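Local coordinates for TSC1 N-terminal domain (Chaetomium thermophilum, PDB 7A0M), which probably binds lysosomal phosphoinositides as the N-terminal domain of TSC1 (hamartin), helping to bring the TSC complex to lysosomes and regulate mTORC1, at residues A176-G181 / C210-S215; F180-P185 / G216-Y221. All coordinates share one frame; numbering follows the deposited sequence.

Contact 1: A176-G181 / C210-S215; sequences ALLAFG and CAFVNS
Phe212 reaches from helix 199-214 with the edge of its ring against the backbone of Gly181, where CE1 stands 3.5 Å from the carbonyl carbon Gly181 C. The next rim atom, Phe212 CZ, lies 3.5 Å from Gly181 O, which sits in the plane of the ring at its edge. Glycine suits this place because any CB would point at the ring and collide with CE1. CG is anti to the backbone N (chi1 179°), which starts the ring out toward helix 168-183. Leu178, one turn earlier on that helix, meets the ring edge nearer its root: its CD2 approaches Phe212 CD1 to 3.9 Å, also near the ring plane, and Phe212 CA to 3.7 Å. The other methyl, CD1, lies 4.0 Å from Ser215 CB, so the branched end of Leu178 covers the last turn of helix 199-214. Ser215 turns its hydroxyl back to donate to Phe212 O, although the modelled bond is doubtfully short, and both its CB and its OG lie against the Leu178 methyls. An alanine in place of Phe212 would probably open a gap beside Gly181, take the ring contact from Leu178 CD2, and leave the ring of Phe188 without its stacking partner. The axes of the two short segments come within 10.3 Å and cross at -56°, with helix 185-196 between them in sequence, consistent with an alpha-solenoid-like helical array.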
loop_
_atom_site.group_PDB
_atom_site.type_symbol
_atom_site.label_atom_id
_atom_site.label_comp_id
_atom_site.label_asym_id
_atom_site.label_seq_id
_atom_site.Cartn_x
_atom_site.Cartn_y
_atom_site.Cartn_z
ATOM N N ALA B 176 29.491 6.116 31.619
ATOM C CA ALA B 176 29.498 5.085 32.651
ATOM C C ALA B 176 28.159 4.361 32.716
ATOM O O ALA B 176 28.120 3.130 32.823
ATOM C CB ALA B 176 29.850 5.694 34.008
ATOM N N LEU B 177 27.051 5.104 32.648
ATOM C CA LEU B 177 25.736 4.469 32.634
ATOM C C LEU B 177 25.583 3.553 31.427
ATOM O O LEU B 177 25.040 2.448 31.541
ATOM C CB LEU B 177 24.634 5.528 32.643
ATOM C CG LEU B 177 24.238 6.118 33.996
ATOM C CD1 LEU B 177 23.427 7.390 33.810
ATOM C CD2 LEU B 177 23.447 5.095 34.794
ATOM N N LEU B 178 26.049 4.000 30.259
ATOM C CA LEU B 178 25.988 3.157 29.070
ATOM C C LEU B 178 26.930 1.964 29.189
ATOM O O LEU B 178 26.605 0.861 28.736
ATOM C CB LEU B 178 26.313 3.984 27.827
ATOM C CG LEU B 178 25.218 4.959 27.388
ATOM C CD1 LEU B 178 25.579 5.621 26.067
ATOM C CD2 LEU B 178 23.875 4.254 27.291
ATOM N N ALA B 179 28.103 2.165 29.795
ATOM C CA ALA B 179 29.037 1.059 29.985
ATOM C C ALA B 179 28.480 0.033 30.964
ATOM O O ALA B 179 28.541 -1.176 30.713
ATOM C CB ALA B 179 30.389 1.586 30.466
ATOM N N PHE B 180 27.938 0.499 32.092
ATOM C CA PHE B 180 27.293 -0.413 33.032
ATOM C C PHE B 180 26.061 -1.059 32.410
ATOM O O PHE B 180 25.768 -2.232 32.669
ATOM C CB PHE B 180 26.922 0.326 34.317
ATOM C CG PHE B 180 28.054 0.449 35.296
ATOM C CD1 PHE B 180 28.361 -0.594 36.152
ATOM C CD2 PHE B 180 28.806 1.608 35.363
ATOM C CE1 PHE B 180 29.402 -0.482 37.053
ATOM C CE2 PHE B 180 29.844 1.725 36.261
ATOM C CZ PHE B 180 30.144 0.680 37.105
ATOM N N GLY B 181 25.327 -0.307 31.590
ATOM C CA GLY B 181 24.151 -0.868 30.948
ATOM C C GLY B 181 24.501 -1.895 29.889
ATOM O O GLY B 181 23.781 -2.878 29.702
ATOM N N CYS B 210 16.094 5.911 25.477
ATOM C CA CYS B 210 16.352 6.029 24.045
ATOM C C CYS B 210 17.846 6.022 23.753
ATOM O O CYS B 210 18.300 5.356 22.814
ATOM C CB CYS B 210 15.704 7.301 23.498
ATOM S SG CYS B 210 13.895 7.303 23.549
ATOM N N ALA B 211 18.628 6.761 24.544
ATOM C CA ALA B 211 20.077 6.754 24.366
ATOM C C ALA B 211 20.656 5.372 24.639
ATOM O O ALA B 211 21.616 4.952 23.983
ATOM C CB ALA B 211 20.723 7.799 25.275
ATOM N N PHE B 212 20.088 4.653 25.610
ATOM C CA PHE B 212 20.567 3.309 25.920
ATOM C C PHE B 212 20.326 2.353 24.758
ATOM O O PHE B 212 21.248 1.664 24.307
ATOM C CB PHE B 212 19.889 2.793 27.188
ATOM C CG PHE B 212 20.301 1.399 27.569
ATOM C CD1 PHE B 212 21.625 1.106 27.852
ATOM C CD2 PHE B 212 19.363 0.384 27.650
ATOM C CE1 PHE B 212 22.005 -0.176 28.204
ATOM C CE2 PHE B 212 19.737 -0.900 28.003
ATOM C CZ PHE B 212 21.059 -1.179 28.281
ATOM N N VAL B 213 19.086 2.296 24.262
ATOM C CA VAL B 213 18.774 1.423 23.133
ATOM C C VAL B 213 19.575 1.823 21.901
ATOM O O VAL B 213 19.977 0.965 21.104
ATOM C CB VAL B 213 17.258 1.438 22.856
ATOM C CG1 VAL B 213 16.913 0.538 21.679
ATOM C CG2 VAL B 213 16.490 1.010 24.098
ATOM N N ASN B 214 19.838 3.121 21.730
ATOM C CA ASN B 214 20.582 3.575 20.560
ATOM C C ASN B 214 22.050 3.173 20.638
ATOM O O ASN B 214 22.705 3.024 19.601
ATOM C CB ASN B 214 20.447 5.087 20.403
ATOM C CG ASN B 214 20.838 5.564 19.017
ATOM O OD1 ASN B 214 20.062 5.450 18.067
ATOM N ND2 ASN B 214 22.045 6.103 18.895
ATOM N N SER B 215 22.582 2.995 21.849
ATOM C CA SER B 215 23.970 2.578 22.020
ATOM C C SER B 215 24.200 1.123 21.630
ATOM O O SER B 215 25.341 0.652 21.707
ATOM C CB SER B 215 24.412 2.801 23.468
ATOM O OG SER B 215 23.686 1.971 24.357
#

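Contact 2: F180-P185 / G216-Y221; sequences FGKKDP and GPPHLY
Pro185 and Pro218 meet most closely: Pro185 CG lies 3.1 Å from the carbonyl oxygen Pro218 O, and Pro185 CB is 3.4 Å from that same Pro218 O. The two pyrrolidine rings also touch directly, CG of Pro185 to CG of Pro218 at 4.1 Å. A few ångströms along, the roles are reversed, and Pro218 brings its ring carbons to a carbonyl of the helix end, with Pro218 CD 3.6 Å from Lys182 O. The aliphatic part of Lys182 crosses Pro218 at about a right angle. Its CG, anti to the backbone N (chi1 -174°), comes to 4.1 Å from Pro218 CD, and the chain then runs on extended. His219 contributes more loosely, its ring edge toward Pro185 CG.

The next shell sets these groups in place. Asp184, where the chain leaves helix 168-183, is the N-cap of helix 185-196, with OD1 accepting from the N-H of Gly187. Proline suits the position after it, since the first turn of a helix needs no N-H from that residue. Lys183, turned to the other side, gives its NZ to Leu125 O. On the loop side, Gly216 takes a positive phi of 63°, readily allowed to glycine, as the chain turns out of helix 199-214. Pro217 then rests on Phe212, while Leu220 packs on Phe212, Val213 and Phe258, so that residues on both sides of Pro218 in sequence are packed against helix 199-214.

Chemically, this is a junction of rigid rings and carbonyl oxygens. Neither proline has an N-H to offer, and the carbonyls of Lys182 and Pro218 meet ring carbons instead, whose C-H groups may be slightly polarised; the fit rests on shape and restricted backbones.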
loop_
_atom_site.group_PDB
_atom_site.type_symbol
_atom_site.label_atom_id
_atom_site.label_comp_id
_atom_site.label_asym_id
_atom_site.label_seq_id
_atom_site.Cartn_x
_atom_site.Cartn_y
_atom_site.Cartn_z
ATOM N N PHE B 180 27.938 0.499 32.092
ATOM C CA PHE B 180 27.293 -0.413 33.032
ATOM C C PHE B 180 26.061 -1.059 32.410
ATOM O O PHE B 180 25.768 -2.232 32.669
ATOM C CB PHE B 180 26.922 0.326 34.317
ATOM C CG PHE B 180 28.054 0.449 35.296
ATOM C CD1 PHE B 180 28.361 -0.594 36.152
ATOM C CD2 PHE B 180 28.806 1.608 35.363
ATOM C CE1 PHE B 180 29.402 -0.482 37.053
ATOM C CE2 PHE B 180 29.844 1.725 36.261
ATOM C CZ PHE B 180 30.144 0.680 37.105
ATOM N N GLY B 181 25.327 -0.307 31.590
ATOM C CA GLY B 181 24.151 -0.868 30.948
ATOM C C GLY B 181 24.501 -1.895 29.889
ATOM O O GLY B 181 23.781 -2.878 29.702
ATOM N N LYS B 182 25.609 -1.678 29.174
ATOM C CA LYS B 182 26.058 -2.666 28.199
ATOM C C LYS B 182 26.466 -3.970 28.873
ATOM O O LYS B 182 26.272 -5.051 28.306
ATOM C CB LYS B 182 27.222 -2.104 27.383
ATOM C CG LYS B 182 27.664 -2.997 26.234
ATOM C CD LYS B 182 28.888 -2.431 25.533
ATOM C CE LYS B 182 29.144 -3.138 24.211
ATOM N NZ LYS B 182 30.033 -2.344 23.321
ATOM N N LYS B 183 27.022 -3.888 30.083
ATOM C CA LYS B 183 27.446 -5.087 30.797
ATOM C C LYS B 183 26.263 -5.797 31.449
ATOM O O LYS B 183 26.208 -7.032 31.462
ATOM C CB LYS B 183 28.499 -4.723 31.844
ATOM C CG LYS B 183 29.264 -5.911 32.397
ATOM C CD LYS B 183 30.273 -6.418 31.377
ATOM C CE LYS B 183 30.894 -7.737 31.811
ATOM N NZ LYS B 183 31.583 -7.620 33.126
ATOM N N ASP B 184 25.313 -5.034 31.988
ATOM C CA ASP B 184 24.147 -5.574 32.688
ATOM C C ASP B 184 22.906 -4.866 32.161
ATOM O O ASP B 184 22.398 -3.925 32.787
ATOM C CB ASP B 184 24.285 -5.403 34.202
ATOM C CG ASP B 184 23.155 -6.061 34.972
ATOM O OD1 ASP B 184 22.427 -6.884 34.380
ATOM O OD2 ASP B 184 22.998 -5.752 36.172
ATOM N N PRO B 185 22.395 -5.290 31.001
ATOM C CA PRO B 185 21.215 -4.611 30.435
ATOM C C PRO B 185 19.971 -4.731 31.297
ATOM O O PRO B 185 19.237 -3.748 31.451
ATOM C CB PRO B 185 21.035 -5.308 29.077
ATOM C CG PRO B 185 22.367 -5.931 28.780
ATOM C CD PRO B 185 22.920 -6.332 30.106
ATOM N N GLY B 216 23.154 0.412 21.216
ATOM C CA GLY B 216 23.261 -0.966 20.801
ATOM C C GLY B 216 23.717 -1.920 21.889
ATOM O O GLY B 216 24.746 -2.589 21.755
ATOM N N PRO B 217 22.968 -2.009 22.985
ATOM C CA PRO B 217 23.321 -2.957 24.037
ATOM C C PRO B 217 22.749 -4.327 23.726
ATOM O O PRO B 217 21.785 -4.445 22.953
ATOM C CB PRO B 217 22.668 -2.348 25.283
ATOM C CG PRO B 217 21.427 -1.720 24.744
ATOM C CD PRO B 217 21.742 -1.263 23.329
ATOM N N PRO B 218 23.307 -5.385 24.297
ATOM C CA PRO B 218 22.787 -6.728 24.032
ATOM C C PRO B 218 21.576 -7.040 24.902
ATOM O O PRO B 218 21.278 -6.351 25.878
ATOM C CB PRO B 218 23.969 -7.631 24.389
ATOM C CG PRO B 218 24.663 -6.886 25.482
ATOM C CD PRO B 218 24.515 -5.420 25.141
ATOM N N HIS B 219 20.866 -8.099 24.507
ATOM C CA HIS B 219 19.824 -8.712 25.331
ATOM C C HIS B 219 18.713 -7.723 25.685
ATOM O O HIS B 219 18.220 -7.698 26.814
ATOM C CB HIS B 219 20.430 -9.318 26.598
ATOM C CG HIS B 219 21.614 -10.197 26.337
ATOM N ND1 HIS B 219 22.886 -9.873 26.757
ATOM C CD2 HIS B 219 21.723 -11.377 25.682
ATOM C CE1 HIS B 219 23.726 -10.820 26.382
ATOM N NE2 HIS B 219 23.045 -11.745 25.728
ATOM N N LEU B 220 18.317 -6.895 24.715
ATOM C CA LEU B 220 17.226 -5.955 24.950
ATOM C C LEU B 220 15.903 -6.656 25.229
ATOM O O LEU B 220 14.999 -6.039 25.804
ATOM C CB LEU B 220 17.072 -5.007 23.759
ATOM C CG LEU B 220 18.038 -3.823 23.740
ATOM C CD1 LEU B 220 17.816 -2.966 22.509
ATOM C CD2 LEU B 220 17.876 -2.995 25.004
ATOM N N TYR B 221 15.764 -7.924 24.836
ATOM C CA TYR B 221 14.547 -8.671 25.138
ATOM C C TYR B 221 14.345 -8.870 26.634
ATOM O O TYR B 221 13.228 -9.180 27.062
ATOM C CB TYR B 221 14.578 -10.029 24.433
ATOM C CG TYR B 221 15.792 -10.869 24.769
ATOM C CD1 TYR B 221 15.805 -11.693 25.889
ATOM C CD2 TYR B 221 16.923 -10.839 23.965
ATOM C CE1 TYR B 221 16.911 -12.459 26.199
ATOM C CE2 TYR B 221 18.034 -11.604 24.267
ATOM C CZ TYR B 221 18.022 -12.411 25.385
ATOM O OH TYR B 221 19.126 -13.174 25.689
#

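In the fold
Contacts 1 and 2 lie side by side, their centres 8 Å apart, and follow one another along the same two pieces of chain: helix 168-183 and its turn into helix 185-196 on one side, helix 199-214 and its following loop on the other. Phe212 of contact 1 joins them, its CZ 4.1 Å from Pro185 CA and its CE1 4.0 Å from Lys182 N. A second tie is Val213 CG1, 3.7 Å from Leu220 CD1. Contact 1 lies between the two helices near their C-terminal ends, and contact 2 continues the interface to where both helices end. Neither involves the other chain of the assembly.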